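Local coordinates for nematode fatty acid retinoid binding protein (Necator americanus, PDB 4XCP) that probably binds lipids such as fatty acids and retinol inside an all-helical fold, and holds two palmitic acid molecules in this crystal, at residues A[108-111]-A[112-116]; A[45-48]-A[49-52]; A[55-59]-A[60-64]. All blocks are in the same frame, centred on the assembly; numbering follows the deposited sequence.

Going from the N terminus, the chain meets contact 2 first, on helix 42-53. It then turns through the loop at contact 3, where residues 55-59 lead into helix 60-70, and arrives much later at contact 1 on helix 94-115. Each contact joins adjoining segments, so it spans a helical turn or a helix start and closes no long loop; the three run in series, with none nesting or crossing. In space they converge. Y115 of contact 1 packs on L48 and F52 of contact 2, V51 of contact 2 meets Y57 and S63 of contact 3, and one palmitate touches both contact 1 and contact 3.

Contact 1. Residues A[108-111]-A[112-116]; sequences RGIK and ARYYT. With PLM (palmitic acid), chain B; PLM (palmitic acid), chain C.
I110 and Y114 lie side by side one turn apart, pointing the same way, with I110 CG2 3.9 Å from CE2 of the Y114 ring. Both also touch the chain B palmitate near its head: its C2 sits 3.7 Å from Y114 CE2, and its C4 comes at the ring obliquely. K111 supplies the polar grip, NZ donating to O1 of that palmitate over 2.8 Å. Two bends do this, chi3 at -75° and chi4 at -58°, which fold the end of the lysine back onto the carboxylate while its CG and CD run along the middle of the fatty chain. The pairing of a buried lysine with a carboxylate would probably favour the ionised acid. Further along the same ligand, Y115 CZ lies 3.8 Å from C8, and K111 CG is 4.1 Å from Y115 CE2. This is helix 94-115 of the Gp-FAR-1 family's all-helical fold, which lines the pocket for both palmitates: R108, a turn earlier, serves the second ligand, its NH1 3.5 Å from C7 of the chain C palmitate. Behind these side chains, the backbone holds the spacing. A112 N bonds R108 O at 2.8 Å in a regular four-residue step, whereas Y114 N bonds K111 O at 3.0 Å, a three-residue step that Y115 N supplements only weakly. In the outer shell, L125 of helix 122-138 packs on I110 and Y114, the Y115 ring stacks with F52, and R113 is tied down by a hydrogen bond to N118 and a salt bridge to D124.

Contact 2. Residues A[45-48]-A[49-52]; sequences KTVL and KEVF
T46 and E50 run side by side on one flank of helix 42-53, a regular alpha-helical stretch in which every carbonyl from K45 to L48 is taken by the amide four residues on. The K49 N to K45 O bond is 3.0 Å and the E50 N to T46 O bond 2.9 Å; V51 N to V47 O and F52 N to L48 O match them, with all four N-H groups aimed to within about 17° of straight. The side-chain polar atoms look beyond the turn for their partners. K49 NZ donates to the carbonyl of Y115 on helix 94-115, K45 NZ to that of F16, and E50 OE1 forms a salt bridge with K70, so this helix is stitched to its surroundings on several sides. T46 OG1 has a weak hydrogen bond back to D42 O. That leaves the methyl to face E50: CG2 stands anti to the backbone N and meets E50 OE2 at 3.4 Å. On the packed side, L67 of helix 60-70 covers V47 and L48, and L48 also touches a palmitate. V51 tucks its CG2 branch over the preceding turn, 3.3 Å from V47 O.

Contact 3. Residues A[55-59]-A[60-64]; sequences GPYKN and TEESI. With PLM (palmitic acid), chain C.
Y57 lays its ring against the first turn of helix 60-70, and this is the tight part of the contact. S63 CA sits over one face in a CH-pi contact, 4.0 Å from the ring centroid and 18° off the normal. G55 CA covers the opposite face toward the rim, so the ring is sandwiched between the chain just before it and the helix just after; its OH is held by V51 O. Beside it, N59 is the N-cap. Its chi1 of 49° swings CG between the backbone N and the carbonyl carbon, which brings OD1 to E62 N at 3.0 Å, nearly along the C=O axis. E62 answers in the other direction: its extended chain carries OE1 back to K58 N, 3.1 Å away with an N-H...O angle of 172°, the amide coming from above the carboxylate plane. The side of E62 and K58 is looser and open to solvent. OE2 merely passes K58 CB at 3.5 Å, and K58 NZ stays 6.6 Å from OE2, so their opposite charges do not meet in a salt bridge. On the lipid side T60 N donates to O1 of the chain C palmitate at 2.9 Å, T60 CG2 and S63 OG touch its tail, and E61, in one of its two conformers, places OE2 by H82 and K86. Two first-turn amides thus find acceptors beyond the helix, at the asparagine cap and the ligand; the helix N terminus would favour a charged palmitate head, while E61, OE1 3.0 Å from O1 in that conformer, would probably oppose it.

Contact 1. Residues A[108-111]-A[112-116]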
ATOM      1  N   ARG A 108      -2.163   1.075  -4.998  1.00 24.95           N
ATOM      2  CA  ARG A 108      -3.612   0.940  -5.131  1.00 25.15           C
ATOM      3  C   ARG A 108      -4.022   0.223  -6.433  1.00 29.41           C
ATOM      4  O   ARG A 108      -4.999  -0.518  -6.432  1.00 29.14           O
ATOM      5  CB  ARG A 108      -4.324   2.294  -4.957  1.00 26.76           C
ATOM      6  CG  ARG A 108      -4.224   2.822  -3.516  1.00 40.41           C
ATOM      7  CD  ARG A 108      -5.485   3.503  -3.038  1.00 53.93           C
ATOM      8  NE  ARG A 108      -5.493   4.946  -3.279  1.00 54.28           N
ATOM      9  CZ  ARG A 108      -5.447   5.871  -2.322  1.00 58.09           C
ATOM     10  NH1 ARG A 108      -5.333   5.517  -1.046  1.00 41.06           N
ATOM     11  NH2 ARG A 108      -5.484   7.155  -2.634  1.00 39.34           N
ATOM     12  N   GLY A 109      -3.271   0.447  -7.512  1.00 26.13           N
ATOM     13  CA  GLY A 109      -3.469  -0.236  -8.786  1.00 26.06           C
ATOM     14  C   GLY A 109      -3.161  -1.720  -8.638  1.00 29.64           C
ATOM     15  O   GLY A 109      -3.871  -2.554  -9.195  1.00 29.25           O
ATOM     16  N   ILE A 110      -2.128  -2.069  -7.830  1.00 25.12           N
ATOM     17  CA  ILE A 110      -1.764  -3.467  -7.543  1.00 23.97           C
ATOM     18  C   ILE A 110      -2.895  -4.109  -6.735  1.00 29.26           C
ATOM     19  O   ILE A 110      -3.349  -5.208  -7.064  1.00 27.83           O
ATOM     20  CB  ILE A 110      -0.383  -3.554  -6.821  1.00 26.26           C
ATOM     21  CG1 ILE A 110       0.798  -3.251  -7.805  1.00 26.27           C
ATOM     22  CG2 ILE A 110      -0.197  -4.893  -6.058  1.00 25.79           C
ATOM     23  CD1 ILE A 110       0.914  -4.212  -9.131  1.00 27.33           C
ATOM     24  N   LYS A 111      -3.352  -3.406  -5.691  1.00 27.49           N
ATOM     25  CA  LYS A 111      -4.448  -3.823  -4.813  1.00 27.61           C
ATOM     26  C   LYS A 111      -5.742  -4.060  -5.625  1.00 31.93           C
ATOM     27  O   LYS A 111      -6.376  -5.097  -5.450  1.00 31.94           O
ATOM     28  CB  LYS A 111      -4.660  -2.755  -3.737  1.00 29.41           C
ATOM     29  CG  LYS A 111      -5.571  -3.195  -2.607  1.00 46.30           C
ATOM     30  CD  LYS A 111      -5.612  -2.172  -1.463  1.00 51.94           C
ATOM     31  CE  LYS A 111      -4.370  -2.177  -0.603  1.00 53.88           C
ATOM     32  NZ  LYS A 111      -4.123  -3.506   0.002  1.00 56.34           N
ATOM     33  N   ALA A 112      -6.086  -3.134  -6.567  1.00 29.26           N
ATOM     34  CA  ALA A 112      -7.268  -3.244  -7.442  1.00 29.21           C
ATOM     35  C   ALA A 112      -7.259  -4.579  -8.209  1.00 34.30           C
ATOM     36  O   ALA A 112      -8.310  -5.192  -8.393  1.00 33.68           O
ATOM     37  CB  ALA A 112      -7.305  -2.081  -8.429  1.00 29.84           C
ATOM     38  N   ARG A 113      -6.063  -5.050  -8.598  1.00 30.92           N
ATOM     39  CA  ARG A 113      -5.898  -6.296  -9.337  1.00 31.15           C
ATOM     40  C   ARG A 113      -6.202  -7.556  -8.501  1.00 35.51           C
ATOM     41  O   ARG A 113      -6.577  -8.575  -9.085  1.00 36.12           O
ATOM     42  CB  ARG A 113      -4.516  -6.350  -9.986  1.00 29.71           C
ATOM     43  CG  ARG A 113      -4.391  -5.334 -11.115  1.00 33.85           C
ATOM     44  CD  ARG A 113      -3.178  -5.603 -11.964  1.00 36.48           C
ATOM     45  NE  ARG A 113      -3.287  -6.902 -12.628  1.00 35.18           N
ATOM     46  CZ  ARG A 113      -2.278  -7.511 -13.233  1.00 50.01           C
ATOM     47  NH1 ARG A 113      -1.081  -6.943 -13.277  1.00 37.10           N
ATOM     48  NH2 ARG A 113      -2.460  -8.690 -13.808  1.00 40.28           N
ATOM     49  N   TYR A 114      -6.070  -7.489  -7.156  1.00 31.32           N
ATOM     50  CA  TYR A 114      -6.391  -8.613  -6.261  1.00 30.71           C
ATOM     51  C   TYR A 114      -7.906  -8.714  -6.015  1.00 40.50           C
ATOM     52  O   TYR A 114      -8.387  -9.772  -5.596  1.00 40.39           O
ATOM     53  CB  TYR A 114      -5.650  -8.506  -4.915  1.00 28.86           C
ATOM     54  CG  TYR A 114      -4.187  -8.890  -4.980  1.00 26.83           C
ATOM     55  CD1 TYR A 114      -3.795 -10.228  -4.989  1.00 27.32           C
ATOM     56  CD2 TYR A 114      -3.192  -7.917  -5.047  1.00 26.59           C
ATOM     57  CE1 TYR A 114      -2.453 -10.587  -5.119  1.00 24.17           C
ATOM     58  CE2 TYR A 114      -1.841  -8.266  -5.106  1.00 26.72           C
ATOM     59  CZ  TYR A 114      -1.478  -9.600  -5.148  1.00 28.93           C
ATOM     60  OH  TYR A 114      -0.150  -9.930  -5.242  1.00 29.81           O
ATOM     61  N   TYR A 115      -8.645  -7.607  -6.244  1.00 41.69           N
ATOM     62  CA  TYR A 115     -10.099  -7.525  -6.063  1.00 43.62           C
ATOM     63  C   TYR A 115     -10.804  -7.969  -7.316  1.00 53.37           C
ATOM     64  O   TYR A 115     -11.756  -8.740  -7.241  1.00 53.48           O
ATOM     65  CB  TYR A 115     -10.528  -6.093  -5.766  1.00 44.25           C
ATOM     66  CG  TYR A 115     -10.285  -5.613  -4.355  1.00 45.66           C
ATOM     67  CD1 TYR A 115     -10.714  -6.361  -3.258  1.00 47.19           C
ATOM     68  CD2 TYR A 115      -9.729  -4.361  -4.113  1.00 46.46           C
ATOM     69  CE1 TYR A 115     -10.537  -5.897  -1.955  1.00 47.52           C
ATOM     70  CE2 TYR A 115      -9.577  -3.873  -2.818  1.00 47.23           C
ATOM     71  CZ  TYR A 115      -9.977  -4.646  -1.742  1.00 54.22           C
ATOM     72  OH  TYR A 115      -9.836  -4.143  -0.477  1.00 56.91           O
ATOM     73  N   THR A 116     -10.346  -7.464  -8.470  1.00 54.21           N
ATOM     74  CA  THR A 116     -10.898  -7.802  -9.774  1.00 56.58           C
ATOM     75  C   THR A 116     -10.275  -9.136 -10.264  1.00 63.55           C
ATOM     76  O   THR A 116      -9.642  -9.863  -9.476  1.00 63.39           O
ATOM     77  CB  THR A 116     -10.788  -6.588 -10.743  1.00 70.05           C
ATOM     78  OG1 THR A 116     -11.666  -6.789 -11.851  1.00 76.22           O
ATOM     79  CG2 THR A 116      -9.361  -6.319 -11.239  1.00 68.63           C
TER
HETATM   80  C1  PLM B 201      -0.997  -4.482  -1.693  1.00 53.44           C
HETATM   81  O1  PLM B 201      -1.508  -4.411  -0.495  1.00 57.60           O
HETATM   82  O2  PLM B 201      -0.304  -3.598  -2.173  1.00 55.61           O
HETATM   83  C2  PLM B 201      -1.327  -5.754  -2.418  1.00 46.98           C
HETATM   84  C3  PLM B 201      -2.249  -6.733  -1.695  1.00 43.07           C
HETATM   85  C4  PLM B 201      -3.722  -6.411  -1.837  1.00 41.00           C
HETATM   86  C5  PLM B 201      -4.642  -7.370  -1.112  1.00 38.87           C
HETATM   87  C6  PLM B 201      -6.121  -7.180  -1.410  1.00 39.01           C
HETATM   88  C7  PLM B 201      -6.979  -6.766  -0.223  1.00 38.20           C
HETATM   89  C8  PLM B 201      -6.808  -5.321   0.160  1.00 37.63           C
HETATM   90  C9  PLM B 201      -7.552  -4.899   1.378  1.00 37.04           C
HETATM   91  CA  PLM B 201      -6.750  -4.035   2.310  1.00 39.44           C
HETATM   92  CB  PLM B 201      -6.938  -2.539   2.199  1.00 42.30           C
HETATM   93  CC  PLM B 201      -6.202  -1.732   3.283  1.00 44.30           C
HETATM   94  CD  PLM B 201      -4.677  -1.576   3.112  1.00 44.97           C
HETATM   95  CE  PLM B 201      -3.843  -2.823   3.420  1.00 43.88           C
HETATM   96  CF  PLM B 201      -2.352  -2.609   3.424  1.00 43.22           C
HETATM   97  CG  PLM B 201      -1.676  -2.681   2.071  1.00 42.05           C
HETATM   98  C1  PLM C 202      -7.789  10.122  -1.535  1.00 94.38           C
HETATM   99  O1  PLM C 202      -8.718  10.173  -0.763  1.00 94.90           O
HETATM  100  O2  PLM C 202      -7.933   9.902  -2.814  1.00 93.36           O
HETATM  101  C2  PLM C 202      -6.360  10.309  -1.112  1.00 94.97           C
HETATM  102  C3  PLM C 202      -6.109  10.103   0.379  1.00 95.27           C
HETATM  103  C4  PLM C 202      -4.635  10.042   0.730  1.00 96.18           C
HETATM  104  C5  PLM C 202      -3.999   8.673   0.533  1.00 97.01           C
HETATM  105  C6  PLM C 202      -4.331   7.662   1.621  1.00 97.09           C
HETATM  106  C7  PLM C 202      -3.359   6.494   1.689  1.00 96.01           C
HETATM  107  C8  PLM C 202      -3.743   5.397   2.670  1.00 94.33           C
HETATM  108  C9  PLM C 202      -3.714   3.997   2.087  1.00 93.28           C
HETATM  109  CA  PLM C 202      -4.216   2.922   3.038  1.00 92.31           C
HETATM  110  CB  PLM C 202      -5.724   2.936   3.284  1.00 90.99           C
HETATM  111  CC  PLM C 202      -6.574   2.531   2.088  1.00 89.01           C
HETATM  112  CD  PLM C 202      -8.005   2.207   2.467  1.00 86.60           C
HETATM  113  CE  PLM C 202      -8.910   1.789   1.307  1.00 84.38           C
HETATM  114  CF  PLM C 202      -9.731   0.519   1.558  1.00 83.06           C
HETATM  115  CG  PLM C 202     -11.223   0.707   1.415  1.00 81.30           C

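Contact 2. Residues A[45-48]-A[49-52]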
ATOM      1  N   LYS A  45     -12.731 -10.338   3.812  1.00 15.62           N
ATOM      2  CA  LYS A  45     -12.387 -10.338   2.385  1.00 15.42           C
ATOM      3  C   LYS A  45     -13.627 -10.182   1.509  1.00 18.44           C
ATOM      4  O   LYS A  45     -13.567  -9.453   0.529  1.00 17.80           O
ATOM      5  CB  LYS A  45     -11.663 -11.638   2.022  1.00 15.88           C
ATOM      6  CG  LYS A  45     -10.251 -11.729   2.603  1.00 21.73           C
ATOM      7  CD  LYS A  45      -9.895 -13.193   2.509  1.00 30.98           C
ATOM      8  CE  LYS A  45      -8.525 -13.568   2.914  1.00 35.15           C
ATOM      9  NZ  LYS A  45      -8.327 -15.017   2.611  1.00 33.45           N
ATOM     10  N   THR A  46     -14.755 -10.841   1.875  1.00 14.96           N
ATOM     11  CA  THR A  46     -16.004 -10.691   1.126  1.00 15.55           C
ATOM     12  C   THR A  46     -16.458  -9.232   1.165  1.00 18.96           C
ATOM     13  O   THR A  46     -16.800  -8.664   0.124  1.00 18.71           O
ATOM     14  CB  THR A  46     -17.084 -11.621   1.671  1.00 18.31           C
ATOM     15  OG1 THR A  46     -16.679 -12.938   1.344  1.00 18.51           O
ATOM     16  CG2 THR A  46     -18.476 -11.332   1.062  1.00 15.84           C
ATOM     17  N   VAL A  47     -16.462  -8.637   2.372  1.00 14.73           N
ATOM     18  CA  VAL A  47     -16.919  -7.267   2.582  1.00 15.24           C
ATOM     19  C   VAL A  47     -16.006  -6.251   1.856  1.00 18.45           C
ATOM     20  O   VAL A  47     -16.524  -5.333   1.213  1.00 17.04           O
ATOM     21  CB  VAL A  47     -17.143  -6.974   4.091  1.00 20.01           C
ATOM     22  CG1 VAL A  47     -17.473  -5.504   4.335  1.00 20.56           C
ATOM     23  CG2 VAL A  47     -18.278  -7.853   4.634  1.00 19.43           C
ATOM     24  N   LEU A  48     -14.676  -6.475   1.869  1.00 16.65           N
ATOM     25  CA  LEU A  48     -13.734  -5.597   1.157  1.00 16.51           C
ATOM     26  C   LEU A  48     -13.979  -5.640  -0.350  1.00 20.17           C
ATOM     27  O   LEU A  48     -14.064  -4.585  -0.991  1.00 20.57           O
ATOM     28  CB  LEU A  48     -12.266  -5.937   1.499  1.00 16.11           C
ATOM     29  CG  LEU A  48     -11.829  -5.598   2.939  1.00 20.13           C
ATOM     30  CD1 LEU A  48     -10.468  -6.194   3.242  1.00 19.74           C
ATOM     31  CD2 LEU A  48     -11.811  -4.076   3.192  1.00 20.25           C
ATOM     32  N   LYS A  49     -14.152  -6.847  -0.893  1.00 16.03           N
ATOM     33  CA  LYS A  49     -14.439  -7.077  -2.304  1.00 17.30           C
ATOM     34  C   LYS A  49     -15.775  -6.424  -2.705  1.00 21.89           C
ATOM     35  O   LYS A  49     -15.825  -5.732  -3.725  1.00 21.62           O
ATOM     36  CB  LYS A  49     -14.442  -8.589  -2.603  1.00 21.30           C
ATOM     37  CG  LYS A  49     -14.729  -8.946  -4.063  1.00 34.54           C
ATOM     38  CD  LYS A  49     -14.656 -10.440  -4.282  1.00 48.18           C
ATOM     39  CE  LYS A  49     -14.975 -10.838  -5.709  1.00 64.46           C
ATOM     40  NZ  LYS A  49     -13.908 -10.436  -6.666  1.00 71.27           N
ATOM     41  N   GLU A  50     -16.840  -6.617  -1.900  1.00 18.41           N
ATOM     42  CA  GLU A  50     -18.161  -6.010  -2.176  1.00 19.03           C
ATOM     43  C   GLU A  50     -18.091  -4.472  -2.166  1.00 22.87           C
ATOM     44  O   GLU A  50     -18.673  -3.834  -3.034  1.00 23.11           O
ATOM     45  CB  GLU A  50     -19.220  -6.493  -1.164  1.00 19.93           C
ATOM     46  CG  GLU A  50     -19.664  -7.916  -1.421  1.00 22.86           C
ATOM     47  CD  GLU A  50     -20.490  -8.533  -0.314  1.00 27.34           C
ATOM     48  OE1 GLU A  50     -20.554  -7.952   0.789  1.00 17.97           O
ATOM     49  OE2 GLU A  50     -21.006  -9.647  -0.528  1.00 22.12           O
ATOM     50  N   VAL A  51     -17.383  -3.881  -1.186  1.00 19.04           N
ATOM     51  CA  VAL A  51     -17.210  -2.425  -1.133  1.00 19.25           C
ATOM     52  C   VAL A  51     -16.432  -1.965  -2.390  1.00 22.83           C
ATOM     53  O   VAL A  51     -16.850  -1.029  -3.053  1.00 22.26           O
ATOM     54  CB  VAL A  51     -16.555  -1.940   0.198  1.00 22.01           C
ATOM     55  CG1 VAL A  51     -16.154  -0.458   0.119  1.00 21.58           C
ATOM     56  CG2 VAL A  51     -17.503  -2.164   1.370  1.00 21.45           C
ATOM     57  N   PHE A  52     -15.333  -2.642  -2.732  1.00 21.67           N
ATOM     58  CA  PHE A  52     -14.550  -2.277  -3.908  1.00 21.95           C
ATOM     59  C   PHE A  52     -15.418  -2.334  -5.184  1.00 26.40           C
ATOM     60  O   PHE A  52     -15.394  -1.400  -5.990  1.00 25.22           O
ATOM     61  CB  PHE A  52     -13.281  -3.151  -4.064  1.00 23.53           C
ATOM     62  CG  PHE A  52     -12.549  -2.828  -5.359  1.00 25.06           C
ATOM     63  CD1 PHE A  52     -11.692  -1.730  -5.439  1.00 28.12           C
ATOM     64  CD2 PHE A  52     -12.786  -3.567  -6.515  1.00 27.34           C
ATOM     65  CE1 PHE A  52     -11.054  -1.399  -6.654  1.00 28.93           C
ATOM     66  CE2 PHE A  52     -12.130  -3.251  -7.722  1.00 30.40           C
ATOM     67  CZ  PHE A  52     -11.273  -2.165  -7.778  1.00 27.89           C
TER

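Contact 3. Residues A[55-59]-A[60-64]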
ATOM      1  N   GLY A  55     -17.860   0.445  -5.908  1.00 22.28           N
ATOM      2  CA  GLY A  55     -17.150   1.654  -6.284  1.00 20.57           C
ATOM      3  C   GLY A  55     -17.321   1.928  -7.770  1.00 23.53           C
ATOM      4  O   GLY A  55     -18.169   1.289  -8.417  1.00 21.44           O
ATOM      5  N   PRO A  56     -16.575   2.902  -8.357  1.00 21.71           N
ATOM      6  CA  PRO A  56     -15.550   3.768  -7.741  1.00 21.38           C
ATOM      7  C   PRO A  56     -16.182   4.813  -6.824  1.00 24.63           C
ATOM      8  O   PRO A  56     -17.397   5.035  -6.870  1.00 22.43           O
ATOM      9  CB  PRO A  56     -14.836   4.377  -8.964  1.00 22.68           C
ATOM     10  CG  PRO A  56     -15.899   4.466  -9.978  1.00 26.54           C
ATOM     11  CD  PRO A  56     -16.747   3.236  -9.785  1.00 22.55           C
ATOM     12  N   TYR A  57     -15.345   5.424  -5.981  1.00 23.28           N
ATOM     13  CA  TYR A  57     -15.747   6.421  -4.992  1.00 23.29           C
ATOM     14  C   TYR A  57     -15.073   7.745  -5.279  1.00 26.88           C
ATOM     15  O   TYR A  57     -14.104   7.778  -6.037  1.00 25.75           O
ATOM     16  CB  TYR A  57     -15.384   5.912  -3.574  1.00 22.41           C
ATOM     17  CG  TYR A  57     -16.131   4.650  -3.214  1.00 22.40           C
ATOM     18  CD1 TYR A  57     -17.465   4.693  -2.823  1.00 24.35           C
ATOM     19  CD2 TYR A  57     -15.521   3.401  -3.321  1.00 22.17           C
ATOM     20  CE1 TYR A  57     -18.175   3.530  -2.540  1.00 25.02           C
ATOM     21  CE2 TYR A  57     -16.212   2.231  -3.010  1.00 21.76           C
ATOM     22  CZ  TYR A  57     -17.540   2.300  -2.628  1.00 25.28           C
ATOM     23  OH  TYR A  57     -18.230   1.151  -2.348  1.00 20.18           O
ATOM     24  N   LYS A  58     -15.548   8.823  -4.636  1.00 24.58           N
ATOM     25  CA  LYS A  58     -14.973  10.165  -4.799  1.00 25.25           C
ATOM     26  C   LYS A  58     -13.529  10.192  -4.285  1.00 28.67           C
ATOM     27  O   LYS A  58     -12.651  10.775  -4.914  1.00 28.74           O
ATOM     28  CB  LYS A  58     -15.835  11.206  -4.048  1.00 28.67           C
ATOM     29  CG  LYS A  58     -15.305  12.645  -4.123  1.00 35.40           C
ATOM     30  CD  LYS A  58     -16.055  13.575  -3.179  1.00 39.22           C
ATOM     31  CE  LYS A  58     -15.344  14.904  -3.005  1.00 44.82           C
ATOM     32  NZ  LYS A  58     -15.458  15.782  -4.203  1.00 52.12           N
ATOM     33  N   ASN A  59     -13.282   9.519  -3.156  1.00 24.68           N
ATOM     34  CA  ASN A  59     -11.976   9.500  -2.500  1.00 23.36           C
ATOM     35  C   ASN A  59     -11.929   8.312  -1.537  1.00 26.95           C
ATOM     36  O   ASN A  59     -12.919   7.584  -1.405  1.00 25.32           O
ATOM     37  CB  ASN A  59     -11.742  10.861  -1.763  1.00 21.94           C
ATOM     38  CG  ASN A  59     -12.889  11.348  -0.880  1.00 32.68           C
ATOM     39  OD1 ASN A  59     -13.582  10.584  -0.218  1.00 26.15           O
ATOM     40  ND2 ASN A  59     -13.087  12.653  -0.802  1.00 31.10           N
ATOM     41  N   THR A  60     -10.778   8.110  -0.886  1.00 24.35           N
ATOM     42  CA  THR A  60     -10.536   7.032   0.080  1.00 24.09           C
ATOM     43  C   THR A  60     -11.499   7.106   1.261  1.00 27.46           C
ATOM     44  O   THR A  60     -12.064   6.080   1.640  1.00 27.97           O
ATOM     45  CB  THR A  60      -9.059   7.001   0.494  1.00 30.50           C
ATOM     46  OG1 THR A  60      -8.284   7.017  -0.699  1.00 33.75           O
ATOM     47  CG2 THR A  60      -8.698   5.751   1.293  1.00 32.44           C
ATOM     48  N   GLU A  61     -11.714   8.316   1.798  0.50 24.05           N
ATOM     49  CA  GLU A  61     -12.603   8.582   2.931  0.50 24.17           C
ATOM     50  C   GLU A  61     -14.043   8.070   2.678  0.50 26.75           C
ATOM     51  O   GLU A  61     -14.654   7.496   3.584  0.50 25.77           O
ATOM     52  CB  GLU A  61     -12.580  10.082   3.287  0.50 26.44           C
ATOM     53  CG  GLU A  61     -11.251  10.578   3.861  0.50 36.56           C
ATOM     54  CD  GLU A  61     -10.058  10.763   2.930  0.50 47.38           C
ATOM     55  OE1 GLU A  61     -10.255  10.900   1.698  0.50 19.76           O
ATOM     56  OE2 GLU A  61      -8.917  10.792   3.446  0.50 36.84           O
ATOM     57  N   GLU A  62     -14.553   8.233   1.431  1.00 22.40           N
ATOM     58  CA  GLU A  62     -15.902   7.786   1.017  1.00 21.80           C
ATOM     59  C   GLU A  62     -15.963   6.244   0.930  1.00 24.70           C
ATOM     60  O   GLU A  62     -16.968   5.634   1.318  1.00 23.51           O
ATOM     61  CB  GLU A  62     -16.292   8.433  -0.313  1.00 23.05           C
ATOM     62  CG  GLU A  62     -17.765   8.331  -0.632  1.00 34.65           C
ATOM     63  CD  GLU A  62     -18.118   9.068  -1.906  1.00 55.45           C
ATOM     64  OE1 GLU A  62     -18.103   8.423  -2.976  1.00 35.68           O
ATOM     65  OE2 GLU A  62     -18.338  10.299  -1.847  1.00 54.72           O
ATOM     66  N   SER A  63     -14.864   5.631   0.448  1.00 20.99           N
ATOM     67  CA  SER A  63     -14.699   4.181   0.368  1.00 19.89           C
ATOM     68  C   SER A  63     -14.718   3.577   1.805  1.00 20.82           C
ATOM     69  O   SER A  63     -15.382   2.571   2.039  1.00 20.12           O
ATOM     70  CB  SER A  63     -13.385   3.849  -0.336  1.00 22.92           C
ATOM     71  OG  SER A  63     -13.304   2.447  -0.524  1.00 39.58           O
ATOM     72  N   ILE A  64     -14.022   4.226   2.763  1.00 17.37           N
ATOM     73  CA  ILE A  64     -13.971   3.810   4.184  1.00 16.86           C
ATOM     74  C   ILE A  64     -15.364   3.967   4.849  1.00 20.98           C
ATOM     75  O   ILE A  64     -15.804   3.081   5.589  1.00 20.70           O
ATOM     76  CB  ILE A  64     -12.841   4.574   4.942  1.00 19.78           C
ATOM     77  CG1 ILE A  64     -11.458   4.234   4.333  1.00 19.84           C
ATOM     78  CG2 ILE A  64     -12.868   4.290   6.476  1.00 19.44           C
ATOM     79  CD1 ILE A  64     -10.291   5.089   4.885  1.00 23.58           C
TER
HETATM   80  C1  PLM C 202      -7.789  10.122  -1.535  1.00 94.38           C
HETATM   81  O1  PLM C 202      -8.718  10.173  -0.763  1.00 94.90           O
HETATM   82  O2  PLM C 202      -7.933   9.902  -2.814  1.00 93.36           O
HETATM   83  C2  PLM C 202      -6.360  10.309  -1.112  1.00 94.97           C
HETATM   84  C3  PLM C 202      -6.109  10.103   0.379  1.00 95.27           C
HETATM   85  C4  PLM C 202      -4.635  10.042   0.730  1.00 96.18           C
HETATM   86  C5  PLM C 202      -3.999   8.673   0.533  1.00 97.01           C
HETATM   87  C6  PLM C 202      -4.331   7.662   1.621  1.00 97.09           C
HETATM   88  C7  PLM C 202      -3.359   6.494   1.689  1.00 96.01           C
HETATM   89  C8  PLM C 202      -3.743   5.397   2.670  1.00 94.33           C
HETATM   90  C9  PLM C 202      -3.714   3.997   2.087  1.00 93.28           C
HETATM   91  CA  PLM C 202      -4.216   2.922   3.038  1.00 92.31           C
HETATM   92  CB  PLM C 202      -5.724   2.936   3.284  1.00 90.99           C
HETATM   93  CC  PLM C 202      -6.574   2.531   2.088  1.00 89.01           C
HETATM   94  CD  PLM C 202      -8.005   2.207   2.467  1.00 86.60           C
HETATM   95  CE  PLM C 202      -8.910   1.789   1.307  1.00 84.38           C
HETATM   96  CF  PLM C 202      -9.731   0.519   1.558  1.00 83.06           C
HETATM   97  CG  PLM C 202     -11.223   0.707   1.415  1.00 81.30           C